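Local structure of alkaline phosphatase D (Bacillus subtilis, 2YEQ) at residues I410-N415 / M459-T463; Y439-R444 / D455-P460. The protein hydrolyses phosphate esters as a secreted phosphodiesterase and alkaline phosphatase whose active site holds iron and calcium. All coordinates share one frame. Residue numbers count along the deposited sequence, not the author numbering.

Contact 1 of 2, residues I410-N415 / M459-T463; sequences ITSGGN and MPFVT
Residues 410-415 belong to the loop that follows strand 400-406, and they meet 459-463, where the chain leaves strand 451-459; neither segment runs as a regular strand here. The CA-to-CB bond of Ile410 points away from 459-463 and its side chain packs on helix 133-138, but Ile410 O lies 3.9 Å from Val462 CG1. Thr411 opens a type II beta turn that ends at Gly414, closed by Gly414 N to Thr411 O at 3.0 Å. Thr411 CG2 packs 4.3 Å from Val462 CB, and Thr411 OG1 is hydrogen-bonded to Gln126 O. The turn lies beside the metal centre of the calcineurin-like phosphatase domain: Ser412 OG is hydrogen-bonded to Tyr154 OH, and Tyr154 and Cys124, which Ser412 also touches, both bind the iron. Gly413 and Gly414 have positive phi (102° and 90°), where a CB would jam against the preceding carbonyl; Gly414 C rests 4.0 Å from Val462 CG2. Asn415, nearest Phe461 (CA to CA 4.4 Å), does most of the bonding. With chi1 m and chi2 -29°, its OD1 accepts from two successive amides, Val462 N at 2.7 Å and Thr463 N at 3.0 Å, and its ND2 donates to Thr463 OG1 (chi1 p) at 2.8 Å. Beside this, one water donates to both Asn415 O (2.7 Å) and Met459 O (2.8 Å).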
ATOM      1  N   ILE A 410       5.739   1.645   7.382  1.00 17.57           N
ATOM      2  CA  ILE A 410       5.681   2.993   7.973  1.00 15.69           C
ATOM      3  C   ILE A 410       5.910   2.912   9.471  1.00 16.94           C
ATOM      4  O   ILE A 410       6.676   3.713  10.029  1.00 17.02           O
ATOM      5  CB  ILE A 410       4.337   3.659   7.636  1.00 16.50           C
ATOM      6  CG1 ILE A 410       4.258   3.972   6.146  1.00 17.92           C
ATOM      7  CG2 ILE A 410       4.069   4.894   8.508  1.00 15.70           C
ATOM      8  CD1 ILE A 410       5.068   5.255   5.683  1.00 16.20           C
ATOM      9  N   THR A 411       5.247   1.956  10.146  1.00 15.67           N
ATOM     10  CA  THR A 411       5.468   1.697  11.570  1.00 16.04           C
ATOM     11  C   THR A 411       5.434   0.233  12.033  1.00 15.79           C
ATOM     12  O   THR A 411       5.983  -0.082  13.071  1.00 17.34           O
ATOM     13  CB  THR A 411       4.365   2.374  12.426  1.00 18.37           C
ATOM     14  OG1 THR A 411       3.086   2.034  11.868  1.00 17.09           O
ATOM     15  CG2 THR A 411       4.570   3.918  12.461  1.00 16.94           C
ATOM     16  N   SER A 412       4.730  -0.642  11.323  1.00 14.81           N
ATOM     17  CA  SER A 412       4.455  -1.998  11.853  1.00 16.01           C
ATOM     18  C   SER A 412       5.752  -2.681  12.209  1.00 18.84           C
ATOM     19  O   SER A 412       6.702  -2.688  11.412  1.00 20.16           O
ATOM     20  CB  SER A 412       3.689  -2.851  10.841  1.00 15.28           C
ATOM     21  OG  SER A 412       2.533  -2.183  10.415  1.00 13.75           O
ATOM     22  N   GLY A 413       5.807  -3.172  13.442  1.00 17.73           N
ATOM     23  CA  GLY A 413       6.964  -3.892  13.950  1.00 18.98           C
ATOM     24  C   GLY A 413       7.854  -3.083  14.864  1.00 18.44           C
ATOM     25  O   GLY A 413       8.667  -3.642  15.594  1.00 20.84           O
ATOM     26  N   GLY A 414       7.684  -1.764  14.875  1.00 18.43           N
ATOM     27  CA  GLY A 414       8.422  -0.945  15.835  1.00 18.88           C
ATOM     28  C   GLY A 414       9.767  -0.478  15.290  1.00 19.89           C
ATOM     29  O   GLY A 414       9.952  -0.365  14.076  1.00 21.17           O
ATOM     30  N   ASN A 415      10.721  -0.218  16.175  1.00 20.45           N
ATOM     31  CA  ASN A 415      11.921   0.510  15.768  1.00 20.16           C
ATOM     32  C   ASN A 415      12.854  -0.277  14.862  1.00 21.99           C
ATOM     33  O   ASN A 415      13.507   0.298  13.964  1.00 21.27           O
ATOM     34  CB  ASN A 415      12.682   1.011  16.989  1.00 22.41           C
ATOM     35  CG  ASN A 415      11.895   2.016  17.793  1.00 20.11           C
ATOM     36  OD1 ASN A 415      11.050   2.752  17.249  1.00 20.61           O
ATOM     37  ND2 ASN A 415      12.157   2.056  19.092  1.00 19.90           N
ATOM     38  N   MET A 459      14.295   5.613   9.074  1.00 21.69           N
ATOM     39  CA  MET A 459      14.493   6.309  10.334  1.00 21.87           C
ATOM     40  C   MET A 459      14.959   5.324  11.381  1.00 22.30           C
ATOM     41  O   MET A 459      14.588   4.155  11.329  1.00 22.75           O
ATOM     42  CB  MET A 459      13.175   6.938  10.819  1.00 22.12           C
ATOM     43  CG  MET A 459      12.536   7.898   9.853  1.00 24.60           C
ATOM     44  SD  MET A 459      10.822   8.327  10.282  1.00 26.46           S
ATOM     45  CE  MET A 459      10.040   6.691  10.178  1.00 25.60           C
ATOM     46  N   PRO A 460      15.737   5.785  12.370  1.00 21.74           N
ATOM     47  CA  PRO A 460      16.175   4.893  13.422  1.00 21.07           C
ATOM     48  C   PRO A 460      15.063   4.410  14.376  1.00 20.56           C
ATOM     49  O   PRO A 460      15.232   3.366  15.001  1.00 20.15           O
ATOM     50  CB  PRO A 460      17.190   5.740  14.201  1.00 21.75           C
ATOM     51  CG  PRO A 460      16.867   7.148  13.846  1.00 21.13           C
ATOM     52  CD  PRO A 460      16.431   7.086  12.444  1.00 21.87           C
ATOM     53  N   PHE A 461      13.969   5.163  14.522  1.00 21.42           N
ATOM     54  CA  PHE A 461      12.928   4.820  15.512  1.00 20.73           C
ATOM     55  C   PHE A 461      11.602   5.484  15.162  1.00 20.87           C
ATOM     56  O   PHE A 461      11.572   6.460  14.426  1.00 20.74           O
ATOM     57  CB  PHE A 461      13.362   5.184  16.953  1.00 20.84           C
ATOM     58  CG  PHE A 461      13.684   6.662  17.149  1.00 21.60           C
ATOM     59  CD1 PHE A 461      12.668   7.597  17.334  1.00 22.59           C
ATOM     60  CD2 PHE A 461      14.998   7.111  17.120  1.00 25.64           C
ATOM     61  CE1 PHE A 461      12.949   8.967  17.498  1.00 25.63           C
ATOM     62  CE2 PHE A 461      15.297   8.478  17.282  1.00 25.42           C
ATOM     63  CZ  PHE A 461      14.264   9.404  17.475  1.00 24.52           C
ATOM     64  N   VAL A 462      10.522   4.899  15.673  1.00 21.38           N
ATOM     65  CA  VAL A 462       9.162   5.431  15.539  1.00 19.30           C
ATOM     66  C   VAL A 462       8.431   5.458  16.900  1.00 18.49           C
ATOM     67  O   VAL A 462       7.322   5.982  16.986  1.00 20.34           O
ATOM     68  CB  VAL A 462       8.307   4.631  14.487  1.00 18.74           C
ATOM     69  CG1 VAL A 462       8.865   4.778  13.104  1.00 17.45           C
ATOM     70  CG2 VAL A 462       8.177   3.148  14.857  1.00 18.15           C
ATOM     71  N   THR A 463       9.043   4.932  17.955  1.00 19.43           N
ATOM     72  CA  THR A 463       8.410   4.860  19.270  1.00 22.34           C
ATOM     73  C   THR A 463       8.376   6.238  19.966  1.00 26.45           C
ATOM     74  O   THR A 463       7.639   6.423  20.929  1.00 24.22           O
ATOM     75  CB  THR A 463       9.109   3.827  20.197  1.00 24.13           C
ATOM     76  OG1 THR A 463      10.533   4.039  20.197  1.00 24.88           O
ATOM     77  CG2 THR A 463       8.817   2.406  19.753  1.00 24.72           C
TER
HETATM   78  O   HOH W   1      12.745   2.449  12.510  1.00 21.88           O

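Contact 2 of 2, residues Y439-R444 / D455-P460; sequences YRGYVR and DYRVMP
Strands 440-444 and 455-459 run antiparallel, axes 4.7 Å apart at 163°, within the beta hairpin of strands 440-448 and 451-459. Arg444 and Asp455 form a hydrogen-bonded pair (N to O 2.8 Å both ways), as do Tyr442 and Arg457 (Tyr442 N to Arg457 O 3.0 Å, Arg457 N to Tyr442 O 2.9 Å); Met459 N reaches Arg440 O at 2.9 Å. Gly441 faces Val458, CA to CA 4.3 Å, where a CB would clash with Arg457 O. On one face the Tyr442 ring (chi1 p) takes Arg457 CB in a CH-pi contact, 4.0 Å from its centroid. Arg444 NH2 makes a salt bridge to Asp455 OD2 at 2.8 Å; Asp455 OD1 is hydrogen-bonded to Ser474 OG. The Arg444 and Arg457 guanidiniums stack, centres 4.3 Å apart, like charges offset by Glu141, which salt-bridges both and hydrogen-bonds Tyr442 OH. Across the other face Val443 CG2 meets Tyr456 CD2 at 3.8 Å. The hairpin lies between strands 117-122 and 470-477 in a mixed sheet of the calcineurin-like domain, helix 133-138 against Tyr442 and Met459.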
ATOM      1  N   TYR A 439      14.638  -0.949   9.307  1.00 19.48           N
ATOM      2  CA  TYR A 439      14.165   0.317   9.873  1.00 20.04           C
ATOM      3  C   TYR A 439      12.885   0.727   9.160  1.00 18.16           C
ATOM      4  O   TYR A 439      12.683   0.400   8.006  1.00 18.30           O
ATOM      5  CB  TYR A 439      15.200   1.423   9.669  1.00 20.89           C
ATOM      6  CG  TYR A 439      16.500   1.234  10.442  1.00 20.28           C
ATOM      7  CD1 TYR A 439      16.494   1.019  11.793  1.00 21.31           C
ATOM      8  CD2 TYR A 439      17.738   1.308   9.787  1.00 23.06           C
ATOM      9  CE1 TYR A 439      17.673   0.855  12.489  1.00 23.37           C
ATOM     10  CE2 TYR A 439      18.918   1.147  10.471  1.00 21.71           C
ATOM     11  CZ  TYR A 439      18.878   0.930  11.809  1.00 23.79           C
ATOM     12  OH  TYR A 439      20.049   0.768  12.503  1.00 27.19           O
ATOM     13  N   ARG A 440      12.055   1.508   9.845  1.00 19.73           N
ATOM     14  CA  ARG A 440      10.807   2.003   9.268  1.00 17.12           C
ATOM     15  C   ARG A 440      11.059   3.143   8.289  1.00 17.89           C
ATOM     16  O   ARG A 440      12.098   3.824   8.337  1.00 18.20           O
ATOM     17  CB  ARG A 440       9.854   2.447  10.373  1.00 17.44           C
ATOM     18  CG  ARG A 440       9.678   1.459  11.527  1.00 17.71           C
ATOM     19  CD  ARG A 440       8.823   0.259  11.122  1.00 19.27           C
ATOM     20  NE  ARG A 440       9.512  -0.689  10.238  1.00 19.42           N
ATOM     21  CZ  ARG A 440      10.538  -1.463  10.565  1.00 20.01           C
ATOM     22  NH1 ARG A 440      11.068  -1.431  11.776  1.00 21.64           N
ATOM     23  NH2 ARG A 440      11.037  -2.298   9.654  1.00 25.05           N
ATOM     24  N   GLY A 441      10.109   3.356   7.401  1.00 17.68           N
ATOM     25  CA  GLY A 441      10.195   4.400   6.401  1.00 18.55           C
ATOM     26  C   GLY A 441       9.347   4.063   5.188  1.00 19.89           C
ATOM     27  O   GLY A 441       8.228   3.534   5.301  1.00 21.15           O
ATOM     28  N   TYR A 442       9.899   4.354   4.022  1.00 16.97           N
ATOM     29  CA  TYR A 442       9.207   4.208   2.754  1.00 16.98           C
ATOM     30  C   TYR A 442      10.249   4.217   1.647  1.00 15.82           C
ATOM     31  O   TYR A 442      11.433   4.337   1.921  1.00 19.57           O
ATOM     32  CB  TYR A 442       8.190   5.339   2.527  1.00 18.44           C
ATOM     33  CG  TYR A 442       8.771   6.744   2.520  1.00 20.02           C
ATOM     34  CD1 TYR A 442       9.256   7.329   1.346  1.00 21.57           C
ATOM     35  CD2 TYR A 442       8.823   7.479   3.681  1.00 20.84           C
ATOM     36  CE1 TYR A 442       9.789   8.620   1.351  1.00 21.71           C
ATOM     37  CE2 TYR A 442       9.340   8.747   3.711  1.00 20.93           C
ATOM     38  CZ  TYR A 442       9.838   9.313   2.553  1.00 20.98           C
ATOM     39  OH  TYR A 442      10.331  10.593   2.620  1.00 23.77           O
ATOM     40  N   VAL A 443       9.809   4.009   0.422  1.00 17.83           N
ATOM     41  CA  VAL A 443      10.699   3.878  -0.734  1.00 17.48           C
ATOM     42  C   VAL A 443      10.357   4.962  -1.726  1.00 19.01           C
ATOM     43  O   VAL A 443       9.186   5.248  -1.994  1.00 19.45           O
ATOM     44  CB  VAL A 443      10.602   2.469  -1.394  1.00 18.84           C
ATOM     45  CG1 VAL A 443      11.536   2.366  -2.568  1.00 16.71           C
ATOM     46  CG2 VAL A 443      10.875   1.379  -0.364  1.00 17.34           C
ATOM     47  N   ARG A 444      11.390   5.656  -2.213  1.00 18.83           N
ATOM     48  CA  ARG A 444      11.212   6.690  -3.228  1.00 19.82           C
ATOM     49  C   ARG A 444      11.816   6.238  -4.557  1.00 21.32           C
ATOM     50  O   ARG A 444      12.989   5.871  -4.615  1.00 24.64           O
ATOM     51  CB  ARG A 444      11.914   7.984  -2.769  1.00 21.06           C
ATOM     52  CG  ARG A 444      11.769   9.142  -3.735  1.00 22.75           C
ATOM     53  CD  ARG A 444      12.508  10.389  -3.210  1.00 23.37           C
ATOM     54  NE  ARG A 444      13.940  10.173  -3.168  1.00 23.48           N
ATOM     55  CZ  ARG A 444      14.817  10.827  -2.399  1.00 26.29           C
ATOM     56  NH1 ARG A 444      14.442  11.788  -1.564  1.00 25.79           N
ATOM     57  NH2 ARG A 444      16.101  10.517  -2.475  1.00 28.10           N
ATOM     58  N   ASP A 455      15.358   4.578  -3.864  1.00 19.99           N
ATOM     59  CA  ASP A 455      15.962   4.998  -2.611  1.00 19.26           C
ATOM     60  C   ASP A 455      15.150   4.516  -1.412  1.00 20.45           C
ATOM     61  O   ASP A 455      13.948   4.791  -1.335  1.00 19.49           O
ATOM     62  CB  ASP A 455      16.001   6.537  -2.553  1.00 22.32           C
ATOM     63  CG  ASP A 455      16.822   7.173  -3.704  1.00 26.37           C
ATOM     64  OD1 ASP A 455      17.814   6.566  -4.153  1.00 26.40           O
ATOM     65  OD2 ASP A 455      16.464   8.287  -4.152  1.00 30.79           O
ATOM     66  N   TYR A 456      15.807   3.859  -0.458  1.00 20.16           N
ATOM     67  CA  TYR A 456      15.163   3.396   0.753  1.00 21.37           C
ATOM     68  C   TYR A 456      15.322   4.451   1.828  1.00 22.35           C
ATOM     69  O   TYR A 456      16.417   4.688   2.333  1.00 22.03           O
ATOM     70  CB  TYR A 456      15.736   2.051   1.197  1.00 21.06           C
ATOM     71  CG  TYR A 456      15.335   0.930   0.246  1.00 21.55           C
ATOM     72  CD1 TYR A 456      16.007   0.739  -0.980  1.00 22.47           C
ATOM     73  CD2 TYR A 456      14.275   0.081   0.547  1.00 20.93           C
ATOM     74  CE1 TYR A 456      15.618  -0.284  -1.870  1.00 21.29           C
ATOM     75  CE2 TYR A 456      13.890  -0.944  -0.329  1.00 20.86           C
ATOM     76  CZ  TYR A 456      14.552  -1.119  -1.530  1.00 21.69           C
ATOM     77  OH  TYR A 456      14.152  -2.143  -2.382  1.00 21.43           O
ATOM     78  N   ARG A 457      14.209   5.090   2.167  1.00 21.76           N
ATOM     79  CA  ARG A 457      14.206   6.237   3.068  1.00 20.63           C
ATOM     80  C   ARG A 457      13.757   5.801   4.439  1.00 21.77           C
ATOM     81  O   ARG A 457      12.580   5.482   4.620  1.00 23.38           O
ATOM     82  CB  ARG A 457      13.254   7.300   2.520  1.00 22.01           C
ATOM     83  CG  ARG A 457      13.438   7.625   1.054  1.00 23.63           C
ATOM     84  CD  ARG A 457      14.579   8.653   0.852  1.00 24.99           C
ATOM     85  NE  ARG A 457      14.164   9.993   1.244  1.00 27.43           N
ATOM     86  CZ  ARG A 457      14.915  10.898   1.881  1.00 28.27           C
ATOM     87  NH1 ARG A 457      16.170  10.654   2.224  1.00 27.85           N
ATOM     88  NH2 ARG A 457      14.395  12.080   2.165  1.00 26.08           N
ATOM     89  N   VAL A 458      14.668   5.784   5.407  1.00 18.21           N
ATOM     90  CA  VAL A 458      14.388   5.177   6.694  1.00 21.20           C
ATOM     91  C   VAL A 458      14.778   6.029   7.908  1.00 22.60           C
ATOM     92  O   VAL A 458      15.472   7.050   7.782  1.00 23.99           O
ATOM     93  CB  VAL A 458      15.072   3.784   6.768  1.00 23.65           C
ATOM     94  CG1 VAL A 458      14.702   2.955   5.545  1.00 22.56           C
ATOM     95  CG2 VAL A 458      16.592   3.929   6.878  1.00 23.32           C
ATOM     96  N   MET A 459      14.295   5.613   9.074  1.00 21.69           N
ATOM     97  CA  MET A 459      14.493   6.309  10.334  1.00 21.87           C
ATOM     98  C   MET A 459      14.959   5.324  11.381  1.00 22.30           C
ATOM     99  O   MET A 459      14.588   4.155  11.329  1.00 22.75           O
ATOM    100  CB  MET A 459      13.175   6.938  10.819  1.00 22.12           C
ATOM    101  CG  MET A 459      12.536   7.898   9.853  1.00 24.60           C
ATOM    102  SD  MET A 459      10.822   8.327  10.282  1.00 26.46           S
ATOM    103  CE  MET A 459      10.040   6.691  10.178  1.00 25.60           C
ATOM    104  N   PRO A 460      15.737   5.785  12.370  1.00 21.74           N
ATOM    105  CA  PRO A 460      16.175   4.893  13.422  1.00 21.07           C
ATOM    106  C   PRO A 460      15.063   4.410  14.376  1.00 20.56           C
ATOM    107  O   PRO A 460      15.232   3.366  15.001  1.00 20.15           O
ATOM    108  CB  PRO A 460      17.190   5.740  14.201  1.00 21.75           C
ATOM    109  CG  PRO A 460      16.867   7.148  13.846  1.00 21.13           C
ATOM    110  CD  PRO A 460      16.431   7.086  12.444  1.00 21.87           C
TER
HETATM  111  O   HOH W   1      12.745   2.449  12.510  1.00 21.88           O
HETATM  112  O   HOH W   2      14.586   8.126  -5.936  1.00 36.46           O

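How the contacts relate
Both contacts are largely buried, their centres 10 Å apart, and they share Met459 and Pro460, near the end of strand 451-459, on the way into one of the two loops of contact 1. Contact 2 is sheet interior: a regular ladder of backbone bonds, with charged and aromatic side chains on one face. Contact 1, nearer the iron centre, joins two loops and depends on the Asn415 carboxamide, bonded to two backbone amides and a threonine hydroxyl. Arg440 ties them together: its NH1 probably hydrogen-bonds Gly414 O (2.8 Å) and its CD packs 3.5 Å from Thr411 O; beside it, Ile410 CD1 lies 3.6 Å from Gly441 O. The water on Met459 O serves both, bonding Asn415 O and accepting from Arg440 N.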